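Local coordinates for protein DNA polymerase sliding clamp 2 (Thermococcus kodakarensis, PDB 3LX2) that probably serves as a ring-shaped homotrimeric sliding clamp that encircles DNA and tethers the replicative polymerase and other proteins to it, at residues N32-Q37 / E64-I69; E14-T19 / L51-M56; K146-V151 / Y200-L205; E206-S211 / F242-R247; L77-L82 / V101-D106. All blocks are in the same frame, centred on the assembly; numbering follows the deposited sequence.

Contacts 1, 2 and 5 tie together the N-terminal half of the clamp subunit, contacts 3 and 4 the C-terminal half. Contacts 1 and 2 lie on adjoining strands, joined by the probable hydrogen bond Ile36 O to Leu53 N (2.6 Å). Contact 2 also touches two others: Ile17 CG1 packs 3.5 Å from Leu80 CD1 of contact 5, and Thr19 CG2 lies 3.6 Å from Phe242 CZ of contact 4. Contacts 3 and 4 share helix 202-209, with centres about 10 Å apart. The centres of contacts 3 and 5 are about 32 Å apart within one chain, yet both carry residues that meet a neighbouring subunit of the ring.

Contact 1 of 5, residues N32-Q37 / E64-I69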
# COMPACT_ATOMS: atom_id res chain seq x y z
N ASN A 32 -22.94 26.34 -17.18
CA ASN A 32 -23.25 27.66 -17.73
C ASN A 32 -22.14 28.29 -18.52
O ASN A 32 -21.01 27.78 -18.56
CB ASN A 32 -23.58 28.61 -16.61
CG ASN A 32 -24.72 28.15 -15.83
OD1 ASN A 32 -25.57 27.42 -16.37
ND2 ASN A 32 -24.76 28.50 -14.55
N MET A 33 -22.46 29.43 -19.13
CA MET A 33 -21.51 30.13 -19.98
C MET A 33 -20.34 30.56 -19.12
O MET A 33 -19.22 30.44 -19.53
CB MET A 33 -22.15 31.35 -20.60
CG MET A 33 -22.85 31.08 -21.91
SD MET A 33 -21.67 31.48 -23.21
CE MET A 33 -21.42 33.24 -22.83
N GLU A 34 -20.60 31.03 -17.91
CA GLU A 34 -19.50 31.57 -17.12
C GLU A 34 -18.84 30.52 -16.18
O GLU A 34 -17.80 30.78 -15.53
CB GLU A 34 -19.91 32.91 -16.44
CG GLU A 34 -21.03 32.86 -15.35
CD GLU A 34 -22.48 32.50 -15.85
OE1 GLU A 34 -22.80 32.49 -17.08
OE2 GLU A 34 -23.32 32.22 -14.95
N GLY A 35 -19.41 29.31 -16.17
CA GLY A 35 -18.80 28.27 -15.42
C GLY A 35 -19.71 27.14 -15.03
O GLY A 35 -20.80 27.04 -15.55
N ILE A 36 -19.21 26.27 -14.14
CA ILE A 36 -19.96 25.11 -13.61
C ILE A 36 -20.29 25.33 -12.13
O ILE A 36 -19.49 25.92 -11.35
CB ILE A 36 -19.14 23.79 -13.74
CG1 ILE A 36 -19.12 23.24 -15.17
CG2 ILE A 36 -19.67 22.66 -12.83
CD1 ILE A 36 -17.81 22.51 -15.51
N GLN A 37 -21.47 24.83 -11.76
CA GLN A 37 -22.02 24.98 -10.42
C GLN A 37 -22.81 23.76 -10.04
O GLN A 37 -23.53 23.18 -10.85
CB GLN A 37 -22.93 26.24 -10.33
CG GLN A 37 -22.14 27.57 -10.42
CD GLN A 37 -23.01 28.81 -10.54
OE1 GLN A 37 -24.22 28.75 -10.83
NE2 GLN A 37 -22.39 29.96 -10.35
N GLU A 64 -22.53 26.19 -25.53
CA GLU A 64 -23.55 26.83 -26.34
C GLU A 64 -24.80 27.10 -25.51
O GLU A 64 -24.86 28.10 -24.79
CB GLU A 64 -23.85 25.99 -27.56
CG GLU A 64 -22.57 25.49 -28.14
CD GLU A 64 -22.44 25.80 -29.57
OE1 GLU A 64 -23.38 25.44 -30.32
OE2 GLU A 64 -21.39 26.39 -29.92
N SER A 65 -25.77 26.21 -25.57
CA SER A 65 -26.86 26.27 -24.64
C SER A 65 -26.43 25.79 -23.24
O SER A 65 -25.86 24.70 -23.10
CB SER A 65 -28.05 25.46 -25.13
OG SER A 65 -28.96 26.30 -25.84
N GLU A 66 -26.72 26.61 -22.24
CA GLU A 66 -26.58 26.26 -20.86
C GLU A 66 -27.57 25.21 -20.46
O GLU A 66 -28.74 25.32 -20.78
CB GLU A 66 -26.87 27.49 -20.00
CG GLU A 66 -26.36 28.80 -20.61
CD GLU A 66 -26.26 29.91 -19.59
OE1 GLU A 66 -27.32 30.27 -19.00
OE2 GLU A 66 -25.12 30.44 -19.41
N GLU A 67 -27.10 24.21 -19.72
CA GLU A 67 -27.94 23.16 -19.23
C GLU A 67 -27.31 22.41 -18.05
O GLU A 67 -26.08 22.42 -17.87
CB GLU A 67 -28.30 22.17 -20.34
CG GLU A 67 -27.14 21.37 -20.88
CD GLU A 67 -27.59 20.04 -21.51
OE1 GLU A 67 -27.22 19.78 -22.68
OE2 GLU A 67 -28.32 19.26 -20.83
N ALA A 68 -28.19 21.77 -17.28
CA ALA A 68 -27.84 20.86 -16.22
C ALA A 68 -27.67 19.46 -16.75
O ALA A 68 -28.58 18.92 -17.40
CB ALA A 68 -28.92 20.85 -15.17
N ILE A 69 -26.53 18.85 -16.43
CA ILE A 69 -26.34 17.42 -16.64
C ILE A 69 -26.22 16.70 -15.31
O ILE A 69 -25.82 17.30 -14.29
CB ILE A 69 -25.09 17.09 -17.47
CG1 ILE A 69 -23.90 17.91 -16.97
CG2 ILE A 69 -25.36 17.32 -18.96
CD1 ILE A 69 -22.59 17.55 -17.64
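Asn32 and Glu66 bring the two backbones together, their CA atoms 4.8 Å apart, where a hairpin turn faces the loop leading into strand 67-72. The turn is of type I, Met33 and Glu34 at its corners; Asn32 N bonds Gly35 O at 2.8 Å, and the return bond, Gly35 N to Asn32 O, is weak. Glu66 reaches across to it. Its CG stands anti to its carbonyl carbon and the chain then runs extended (chi2 -162°), delivering OE2 to the amide of Met33. The bond from Met33 N to Glu66 OE2 is 2.9 Å long and fairly straight (161°), but it meets the oxygen on its anti side and 28° out of the carboxylate plane. Met33 CB lies against the same oxygen, at 3.3 Å. Asn32 OD1 lies 3.9 Å from Glu66 CB and accepts a hydrogen bond from Gln30 NE2. Glu34 OE1 comes within 3.9 Å of Glu66 OE2, a pairing of like charges that would probably be eased by solvent at this exposed spot. The hairpin joins strands 26-31 and 35-41, and strand 67-72, an outermost strand of the long sheet, runs antiparallel to 26-31, with Glu67 bonded to Val31 through the backbone.

Contact 2 of 5, residues E14-T19 / L51-M56; sequences ESLIAT and LNLPEM
Leu16, on helix 10-21, reaches toward Leu51 and Leu53 of strand 47-54, and these three buried leucines make up the whole contact. The tight part is at the fork of Leu16. Its CG lies anti to its backbone N (chi1 -178°), which carries the fork toward the strand, and chi2 (72°) then sends one methyl to each partner. CD1 meets Leu51 CD1 tip to tip at 4.2 Å; CD2 meets Leu53 CD1, again tip to tip, at 4.0 Å. Leu51 and Leu53 are two residues apart on the strand, and both project to the same side of the sheet, so each branch of Leu16 has its own partner. The helix rides at a distance that suits such end-on packing: the closest pair of CA atoms, Leu16 and Leu51, is 9.8 Å apart. All the atoms that meet are methyl carbons. The looser side begins past Leu53, where the strand leaves the helix: Pro54 passes into a short 3-10 turn and Met56 is exposed at the surface. Away from the strand the helix also has polar links: Ser15 O and Thr19 OG1 both bond Ser211 OG, which links this helix to the C-terminal half of the subunit. Around the joint, Phe13 and Leu20 of the same helix also touch Leu53 and Leu51, while Ile17 leans on Phe76 of helix 73-80. Val240 of strand 238-244, the next strand of the long sheet, closes in on Leu16 and Leu51, so helix 10-21 lies over strands from both halves of the chain.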
# COMPACT_ATOMS: atom_id res chain seq x y z
N GLU A 14 -10.19 14.62 -10.29
CA GLU A 14 -10.48 13.34 -9.60
C GLU A 14 -10.75 13.60 -8.11
O GLU A 14 -11.57 12.97 -7.50
CB GLU A 14 -9.26 12.43 -9.73
CG GLU A 14 -9.38 11.02 -9.13
CD GLU A 14 -9.15 11.01 -7.63
OE1 GLU A 14 -8.52 11.95 -7.14
OE2 GLU A 14 -9.64 10.10 -6.93
N SER A 15 -10.01 14.55 -7.56
CA SER A 15 -9.94 14.72 -6.18
C SER A 15 -11.14 15.52 -5.64
O SER A 15 -11.67 15.26 -4.54
CB SER A 15 -8.57 15.34 -5.87
OG SER A 15 -8.79 16.31 -4.90
N LEU A 16 -11.64 16.45 -6.43
CA LEU A 16 -12.96 17.01 -6.20
C LEU A 16 -14.05 15.96 -6.34
O LEU A 16 -15.03 15.93 -5.57
CB LEU A 16 -13.21 18.04 -7.26
CG LEU A 16 -14.54 18.76 -7.16
CD1 LEU A 16 -14.54 19.72 -5.96
CD2 LEU A 16 -14.76 19.52 -8.50
N ILE A 17 -13.95 15.09 -7.33
CA ILE A 17 -15.04 14.15 -7.50
C ILE A 17 -15.07 13.16 -6.34
O ILE A 17 -16.17 12.74 -5.90
CB ILE A 17 -15.04 13.48 -8.89
CG1 ILE A 17 -15.26 14.54 -9.98
CG2 ILE A 17 -16.12 12.47 -9.03
CD1 ILE A 17 -16.41 15.37 -9.74
N ALA A 18 -13.87 12.82 -5.83
CA ALA A 18 -13.69 11.90 -4.72
C ALA A 18 -14.38 12.47 -3.46
O ALA A 18 -15.04 11.76 -2.72
CB ALA A 18 -12.18 11.59 -4.46
N THR A 19 -14.28 13.76 -3.24
CA THR A 19 -14.95 14.30 -2.10
C THR A 19 -16.50 14.21 -2.25
O THR A 19 -17.19 13.84 -1.33
CB THR A 19 -14.42 15.67 -1.87
OG1 THR A 19 -13.00 15.55 -1.86
CG2 THR A 19 -14.88 16.23 -0.58
N LEU A 51 -20.66 24.45 -4.94
CA LEU A 51 -19.50 24.31 -5.77
C LEU A 51 -19.59 25.30 -6.92
O LEU A 51 -20.57 25.33 -7.68
CB LEU A 51 -19.47 22.87 -6.31
CG LEU A 51 -18.61 22.50 -7.50
CD1 LEU A 51 -17.12 22.76 -7.17
CD2 LEU A 51 -18.80 21.02 -7.87
N ASN A 52 -18.55 26.10 -7.07
CA ASN A 52 -18.47 26.97 -8.21
C ASN A 52 -17.13 26.98 -8.98
O ASN A 52 -16.10 27.37 -8.45
CB ASN A 52 -18.93 28.37 -7.84
CG ASN A 52 -18.73 29.35 -8.96
OD1 ASN A 52 -19.55 29.47 -9.88
ND2 ASN A 52 -17.61 30.06 -8.91
N LEU A 53 -17.19 26.58 -10.24
CA LEU A 53 -16.03 26.46 -11.10
C LEU A 53 -16.12 27.40 -12.33
O LEU A 53 -16.65 27.03 -13.37
CB LEU A 53 -15.84 24.99 -11.53
CG LEU A 53 -15.63 23.93 -10.44
CD1 LEU A 53 -15.47 22.49 -11.01
CD2 LEU A 53 -14.52 24.25 -9.52
N PRO A 54 -15.59 28.62 -12.20
CA PRO A 54 -15.69 29.63 -13.28
C PRO A 54 -14.85 29.22 -14.49
O PRO A 54 -13.79 28.62 -14.34
CB PRO A 54 -15.10 30.90 -12.64
CG PRO A 54 -15.07 30.64 -11.17
CD PRO A 54 -14.89 29.14 -11.01
N GLU A 55 -15.31 29.57 -15.68
CA GLU A 55 -14.61 29.20 -16.92
C GLU A 55 -13.15 29.50 -16.94
O GLU A 55 -12.39 28.74 -17.53
CB GLU A 55 -15.23 29.91 -18.09
CG GLU A 55 -15.00 31.40 -18.05
CD GLU A 55 -15.61 32.08 -19.22
OE1 GLU A 55 -15.58 31.53 -20.34
OE2 GLU A 55 -16.14 33.18 -19.02
N MET A 56 -12.71 30.59 -16.31
CA MET A 56 -11.26 30.91 -16.32
C MET A 56 -10.32 29.77 -15.79
O MET A 56 -9.11 29.76 -16.08
CB MET A 56 -10.94 32.23 -15.59
CG MET A 56 -10.82 32.12 -14.09
SD MET A 56 -10.23 33.66 -13.29
CE MET A 56 -11.69 34.64 -13.73

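Contact 3 of 5, residues K146-V151 / Y200-L205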
# COMPACT_ATOMS: atom_id res chain seq x y z
N LYS A 146 -8.69 13.59 12.92
CA LYS A 146 -8.27 12.19 13.05
C LYS A 146 -7.98 11.79 14.52
O LYS A 146 -8.09 10.64 14.91
CB LYS A 146 -7.04 12.00 12.23
CG LYS A 146 -7.02 10.74 11.47
CD LYS A 146 -5.95 10.81 10.39
CE LYS A 146 -6.53 11.47 9.11
NZ LYS A 146 -5.73 11.17 7.88
N ALA A 147 -7.64 12.77 15.35
CA ALA A 147 -7.44 12.55 16.75
C ALA A 147 -8.80 12.43 17.46
O ALA A 147 -8.97 11.65 18.40
CB ALA A 147 -6.60 13.67 17.34
N ALA A 148 -9.77 13.20 16.99
CA ALA A 148 -11.12 13.07 17.54
C ALA A 148 -11.61 11.63 17.30
O ALA A 148 -11.90 10.93 18.27
CB ALA A 148 -12.08 14.11 16.96
N LYS A 149 -11.61 11.19 16.04
CA LYS A 149 -12.14 9.88 15.68
C LYS A 149 -11.75 8.78 16.66
O LYS A 149 -12.55 7.87 16.90
CB LYS A 149 -11.75 9.45 14.25
CG LYS A 149 -12.16 8.00 13.91
CD LYS A 149 -12.73 7.79 12.50
CE LYS A 149 -11.59 7.70 11.45
NZ LYS A 149 -11.85 6.62 10.49
N LEU A 150 -10.54 8.82 17.20
CA LEU A 150 -10.11 7.81 18.13
C LEU A 150 -10.93 7.84 19.40
O LEU A 150 -11.07 6.84 20.09
CB LEU A 150 -8.66 8.04 18.47
CG LEU A 150 -7.63 7.03 18.01
CD1 LEU A 150 -7.98 6.27 16.72
CD2 LEU A 150 -6.28 7.73 17.87
N VAL A 151 -11.48 8.99 19.71
CA VAL A 151 -12.08 9.20 20.97
C VAL A 151 -13.58 9.18 20.89
O VAL A 151 -14.23 8.73 21.85
CB VAL A 151 -11.54 10.49 21.54
CG1 VAL A 151 -12.34 11.00 22.73
CG2 VAL A 151 -10.10 10.24 21.92
N TYR A 200 -19.82 18.49 15.53
CA TYR A 200 -20.12 17.95 14.22
C TYR A 200 -19.59 16.53 14.15
O TYR A 200 -18.78 16.09 15.02
CB TYR A 200 -19.51 18.85 13.13
CG TYR A 200 -19.82 20.30 13.37
CD1 TYR A 200 -21.01 20.83 12.94
CD2 TYR A 200 -18.95 21.12 14.07
CE1 TYR A 200 -21.33 22.14 13.19
CE2 TYR A 200 -19.26 22.46 14.33
CZ TYR A 200 -20.46 22.96 13.87
OH TYR A 200 -20.83 24.26 14.09
N GLY A 201 -20.07 15.82 13.15
CA GLY A 201 -19.75 14.43 13.02
C GLY A 201 -18.38 14.25 12.44
O GLY A 201 -18.11 14.67 11.31
N VAL A 202 -17.48 13.64 13.20
CA VAL A 202 -16.15 13.33 12.71
C VAL A 202 -16.10 12.71 11.31
O VAL A 202 -15.23 13.09 10.46
CB VAL A 202 -15.45 12.43 13.74
CG1 VAL A 202 -14.23 11.74 13.16
CG2 VAL A 202 -15.07 13.28 14.93
N ALA A 203 -17.01 11.78 11.06
CA ALA A 203 -16.96 10.97 9.85
C ALA A 203 -17.13 11.93 8.71
O ALA A 203 -16.35 11.94 7.76
CB ALA A 203 -18.10 9.98 9.85
N TYR A 204 -18.16 12.74 8.81
CA TYR A 204 -18.41 13.77 7.82
C TYR A 204 -17.17 14.67 7.46
O TYR A 204 -16.82 14.80 6.28
CB TYR A 204 -19.69 14.55 8.20
CG TYR A 204 -20.97 13.67 8.19
CD1 TYR A 204 -21.69 13.45 7.01
CD2 TYR A 204 -21.46 13.06 9.36
CE1 TYR A 204 -22.85 12.65 6.98
CE2 TYR A 204 -22.63 12.23 9.34
CZ TYR A 204 -23.31 12.04 8.15
OH TYR A 204 -24.47 11.26 8.09
N LEU A 205 -16.47 15.21 8.46
CA LEU A 205 -15.36 16.15 8.24
C LEU A 205 -14.14 15.50 7.58
O LEU A 205 -13.45 16.09 6.71
CB LEU A 205 -14.96 16.83 9.55
CG LEU A 205 -16.03 17.52 10.43
CD1 LEU A 205 -15.39 18.47 11.36
CD2 LEU A 205 -17.10 18.28 9.67
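Val202, at the start of helix 202-209, pushes its two methyls against Ala148 and Lys149 of helix 138-151. The apolar contacts come first. With CG1 anti to its backbone N (chi1 164°), the valine presents both branches to the other helix. CG2 rests on Ala148 CB at 3.7 Å, and CG1 lies against the root of the Lys149 side chain, 3.5 Å from Lys149 CB and 3.8 Å from Lys149 CA. The backbones come close, the CA atoms of Lys149 and Val202 standing 6.1 Å apart, consistent with the small Ala148 at the interface. Ile155 of strand 154-159 touches both Ala148 and Val202 and continues the apolar cluster into the sheet. The ionic part belongs to Lys149, whose bent chain leads away from Val202 and ends in a salt bridge from NZ to Glu206 OE1, one turn farther along the second helix. Thus the pair is apolar at its base and charged at its outer edge. Among backbone interactions, Gly201 is the N-cap residue of helix 202-209, its carbonyl O receiving a weak bond from Leu205 N at 3.3 Å. The Tyr204 ring packs close to this glycine. Helix 138-151 also meets the second subunit, Ala147 packing on Phe111 and Leu150 on Leu82 of that neighbouring chain. Two helices laid side by side across a curved sheet are the hallmark of each domain of the DNA-clamp fold; in PCNA rings such helices line the central channel through which DNA passes.

Contact 4 of 5, residues E206-S211 / F242-R247; sequences EDILRS and FLIAPR
Ile208, from helix 202-209, packs onto the sheet face against Phe242 and Ile244 of strand 238-244; the CA atoms of Ile208 and Phe242 are 7.9 Å apart. Its CB is directed at the strand, and there the chain forks. The short branch, CG2, leans on the ring rim, 3.5 Å from Phe242 CD2. The long branch begins with CG1, which stands 4.2 Å from the centroid of the Phe242 ring and only 11° off its normal: a CH-pi contact over the middle of the face. From there the chain continues extended (chi2 177°), and CD1 slides past the ring toward its root, 3.7 Å from Phe242 CB. It finishes tip to tip with Ile244, CD1 to CD1 at 3.6 Å. All three residues are buried, and the side chains of Ile208 and Phe242 run past one another in opposite directions, so the aliphatic chain lies along the aromatic one. On the outward side of the helix the chemistry changes to charge. Arg210 NH1 bonds Asp207 OD1 at 2.7 Å, almost in the guanidinium plane (5° out of it), while Arg210 NH2 pairs more loosely with Glu206 OE2 at 3.6 Å. Leu230 of strand 228-234 supports Ile208 beside the strand, and Phe23 covers it from a loop. Leu209 turns to Leu141 and Val145 of helix 138-151, and Tyr232 packs on Phe242, so helix 202-209 lies on the long sheet with helix 138-151 beside it.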
# COMPACT_ATOMS: atom_id res chain seq x y z
N GLU A 206 -13.88 14.27 8.00
CA GLU A 206 -12.76 13.50 7.55
C GLU A 206 -12.92 13.17 6.06
O GLU A 206 -11.94 13.10 5.33
CB GLU A 206 -12.68 12.22 8.40
CG GLU A 206 -11.98 11.02 7.72
CD GLU A 206 -11.70 9.86 8.69
OE1 GLU A 206 -12.69 9.19 9.14
OE2 GLU A 206 -10.48 9.65 8.97
N ASP A 207 -14.14 12.93 5.64
CA ASP A 207 -14.43 12.69 4.23
C ASP A 207 -14.33 13.97 3.38
O ASP A 207 -13.94 13.92 2.21
CB ASP A 207 -15.80 12.03 4.03
CG ASP A 207 -15.78 10.51 4.25
OD1 ASP A 207 -14.70 9.88 4.24
OD2 ASP A 207 -16.87 9.93 4.41
N ILE A 208 -14.65 15.10 3.98
CA ILE A 208 -14.53 16.39 3.31
C ILE A 208 -13.04 16.72 3.06
O ILE A 208 -12.71 17.11 1.97
CB ILE A 208 -15.22 17.53 4.13
CG1 ILE A 208 -16.73 17.29 4.22
CG2 ILE A 208 -14.84 18.94 3.59
CD1 ILE A 208 -17.53 18.33 5.07
N LEU A 209 -12.19 16.55 4.08
CA LEU A 209 -10.77 16.96 4.11
C LEU A 209 -9.78 15.99 3.47
O LEU A 209 -8.62 16.30 3.31
CB LEU A 209 -10.31 17.20 5.57
CG LEU A 209 -11.08 18.23 6.45
CD1 LEU A 209 -10.82 18.09 7.99
CD2 LEU A 209 -10.91 19.72 5.96
N ARG A 210 -10.23 14.80 3.09
CA ARG A 210 -9.26 13.79 2.60
C ARG A 210 -8.59 14.10 1.27
O ARG A 210 -7.42 13.81 1.13
CB ARG A 210 -9.87 12.41 2.57
CG ARG A 210 -8.88 11.29 2.25
CD ARG A 210 -9.59 9.90 2.27
NE ARG A 210 -9.79 9.42 3.64
CZ ARG A 210 -10.96 9.30 4.26
NH1 ARG A 210 -12.11 9.63 3.66
NH2 ARG A 210 -10.99 8.83 5.51
N SER A 211 -9.30 14.65 0.30
CA SER A 211 -8.66 15.04 -1.00
C SER A 211 -7.59 16.15 -0.91
O SER A 211 -6.57 16.07 -1.57
CB SER A 211 -9.70 15.47 -2.03
OG SER A 211 -10.39 14.35 -2.54
N PHE A 242 -18.82 23.36 2.01
CA PHE A 242 -19.66 22.43 2.72
C PHE A 242 -20.28 23.08 3.98
O PHE A 242 -19.59 23.73 4.80
CB PHE A 242 -18.85 21.20 3.14
CG PHE A 242 -18.32 20.37 1.98
CD1 PHE A 242 -19.09 19.37 1.42
CD2 PHE A 242 -17.03 20.58 1.47
CE1 PHE A 242 -18.58 18.56 0.36
CE2 PHE A 242 -16.54 19.79 0.42
CZ PHE A 242 -17.32 18.78 -0.14
N LEU A 243 -21.59 22.94 4.10
CA LEU A 243 -22.23 23.22 5.39
C LEU A 243 -22.53 21.91 6.08
O LEU A 243 -23.08 20.98 5.46
CB LEU A 243 -23.50 24.05 5.21
CG LEU A 243 -23.38 25.37 4.46
CD1 LEU A 243 -24.78 25.91 4.22
CD2 LEU A 243 -22.58 26.41 5.15
N ILE A 244 -22.10 21.79 7.33
CA ILE A 244 -22.32 20.55 8.07
C ILE A 244 -23.19 20.86 9.29
O ILE A 244 -22.81 21.67 10.15
CB ILE A 244 -21.04 19.90 8.59
CG1 ILE A 244 -20.04 19.63 7.46
CG2 ILE A 244 -21.38 18.55 9.33
CD1 ILE A 244 -19.01 20.72 7.26
N ALA A 245 -24.34 20.20 9.34
CA ALA A 245 -25.29 20.40 10.44
C ALA A 245 -24.68 19.98 11.79
O ALA A 245 -23.93 19.00 11.85
CB ALA A 245 -26.62 19.65 10.16
N PRO A 246 -24.99 20.75 12.85
CA PRO A 246 -24.49 20.48 14.20
C PRO A 246 -25.10 19.24 14.81
O PRO A 246 -25.80 18.51 14.17
CB PRO A 246 -24.93 21.70 15.00
CG PRO A 246 -25.97 22.38 14.16
CD PRO A 246 -25.68 22.05 12.76
N ARG A 247 -24.82 19.03 16.08
CA ARG A 247 -25.25 17.83 16.78
C ARG A 247 -25.77 18.16 18.16
O ARG A 247 -25.84 19.35 18.51
CB ARG A 247 -24.07 16.88 16.90
CG ARG A 247 -23.94 15.99 15.74
CD ARG A 247 -23.28 14.74 16.19
NE ARG A 247 -23.12 13.82 15.08
CZ ARG A 247 -22.37 12.73 15.11
NH1 ARG A 247 -21.68 12.41 16.20
NH2 ARG A 247 -22.29 11.97 14.01

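Contact 5 of 5, residues L77-L82 / V101-D106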
# COMPACT_ATOMS: atom_id res chain seq x y z
N LEU A 77 -16.22 8.67 -11.16
CA LEU A 77 -15.05 8.66 -10.31
C LEU A 77 -14.10 7.56 -10.73
O LEU A 77 -12.88 7.77 -10.77
CB LEU A 77 -15.39 8.52 -8.82
CG LEU A 77 -14.17 8.40 -7.88
CD1 LEU A 77 -13.28 9.62 -7.98
CD2 LEU A 77 -14.68 8.18 -6.44
N LYS A 78 -14.65 6.40 -11.06
CA LYS A 78 -13.78 5.30 -11.58
C LYS A 78 -12.98 5.66 -12.84
O LYS A 78 -11.81 5.29 -12.94
CB LYS A 78 -14.55 3.98 -11.78
CG LYS A 78 -15.06 3.44 -10.47
CD LYS A 78 -15.94 2.20 -10.68
CE LYS A 78 -16.03 1.39 -9.37
NZ LYS A 78 -16.45 -0.05 -9.64
N VAL A 79 -13.61 6.38 -13.77
CA VAL A 79 -12.93 6.85 -14.95
C VAL A 79 -11.82 7.75 -14.51
O VAL A 79 -10.67 7.61 -14.98
CB VAL A 79 -13.82 7.66 -15.84
CG1 VAL A 79 -13.01 8.36 -16.89
CG2 VAL A 79 -14.92 6.77 -16.48
N LEU A 80 -12.13 8.67 -13.60
CA LEU A 80 -11.15 9.67 -13.22
C LEU A 80 -9.96 9.05 -12.48
O LEU A 80 -8.84 9.58 -12.50
CB LEU A 80 -11.80 10.82 -12.44
CG LEU A 80 -12.79 11.68 -13.24
CD1 LEU A 80 -13.42 12.64 -12.30
CD2 LEU A 80 -12.08 12.44 -14.37
N LYS A 81 -10.19 7.91 -11.85
CA LYS A 81 -9.13 7.27 -11.12
C LYS A 81 -8.15 6.62 -12.09
O LYS A 81 -7.07 6.22 -11.70
CB LYS A 81 -9.69 6.27 -10.09
CG LYS A 81 -10.20 6.93 -8.76
CD LYS A 81 -10.92 5.93 -7.87
CE LYS A 81 -10.64 6.12 -6.39
NZ LYS A 81 -9.20 5.67 -6.09
N LEU A 82 -8.51 6.54 -13.36
CA LEU A 82 -7.49 6.07 -14.35
C LEU A 82 -6.48 7.12 -14.75
O LEU A 82 -5.47 6.76 -15.36
CB LEU A 82 -8.10 5.49 -15.61
CG LEU A 82 -9.21 4.43 -15.45
CD1 LEU A 82 -9.82 4.29 -16.82
CD2 LEU A 82 -8.75 3.07 -14.92
N VAL A 101 -16.15 11.66 -21.89
CA VAL A 101 -15.03 11.97 -21.00
C VAL A 101 -13.72 11.50 -21.61
O VAL A 101 -13.53 10.31 -21.94
CB VAL A 101 -15.16 11.24 -19.63
CG1 VAL A 101 -14.02 11.64 -18.64
CG2 VAL A 101 -16.53 11.46 -19.02
N GLY A 102 -12.78 12.41 -21.76
CA GLY A 102 -11.53 12.04 -22.34
C GLY A 102 -10.37 12.21 -21.41
O GLY A 102 -10.34 13.14 -20.62
N LEU A 103 -9.40 11.32 -21.53
CA LEU A 103 -8.17 11.40 -20.71
C LEU A 103 -7.00 11.45 -21.68
O LEU A 103 -6.76 10.48 -22.40
CB LEU A 103 -8.06 10.20 -19.77
CG LEU A 103 -9.13 10.03 -18.66
CD1 LEU A 103 -8.85 8.74 -17.83
CD2 LEU A 103 -9.14 11.19 -17.71
N LEU A 104 -6.32 12.58 -21.75
CA LEU A 104 -5.35 12.74 -22.83
C LEU A 104 -3.93 12.76 -22.27
O LEU A 104 -3.57 13.66 -21.50
CB LEU A 104 -5.64 14.01 -23.67
CG LEU A 104 -7.13 14.33 -24.01
CD1 LEU A 104 -7.25 15.36 -25.10
CD2 LEU A 104 -7.94 13.14 -24.40
N GLY A 105 -3.15 11.73 -22.62
CA GLY A 105 -1.76 11.62 -22.17
C GLY A 105 -0.87 11.05 -23.26
O GLY A 105 -0.89 11.52 -24.39
N ASP A 106 -0.04 10.05 -22.92
CA ASP A 106 0.69 9.32 -23.97
C ASP A 106 -0.26 8.57 -24.92
O ASP A 106 0.02 8.46 -26.12
CB ASP A 106 1.70 8.37 -23.33
CG ASP A 106 2.76 9.11 -22.50
OD1 ASP A 106 3.08 10.28 -22.85
OD2 ASP A 106 3.23 8.53 -21.49
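Val79 and Leu103 interlock where the end of helix 73-80 passes over strand 98-104. The main bump is Leu103 CD1, lifted from the strand by a side chain whose CG is anti to its carbonyl carbon (chi1 -65°) and whose chi2 is extended. It fits a hollow at the last turn of the helix, floored by the carbonyl O of Val79 at 3.6 Å and walled by Leu82 CB at 4.0 Å. Val79 CG1 adds a further, looser side, 4.3 Å from Leu103 CD1. The helix answers with a bump of its own: Val79 CG1 also rests on Val101 CG1 at 3.9 Å, the two valines crossing at a slant. Val101 and Leu103 thus receive the helix on one face of the strand, while the intervening Gly102 has no side chain to either face. The closest pair of CA atoms, Val79 and Val101, is 8.2 Å apart. Phe111 of the neighbouring strand 108-114 touches both Val79 and Leu82, and Leu89 of strand 88-93, on the other side of 98-104, meets Val101 and Leu80. Leu80 also leans on Ile17 of helix 10-21, and Leu82 packs against Leu150 of the third subunit, placing this helix end at the ring's subunit interface.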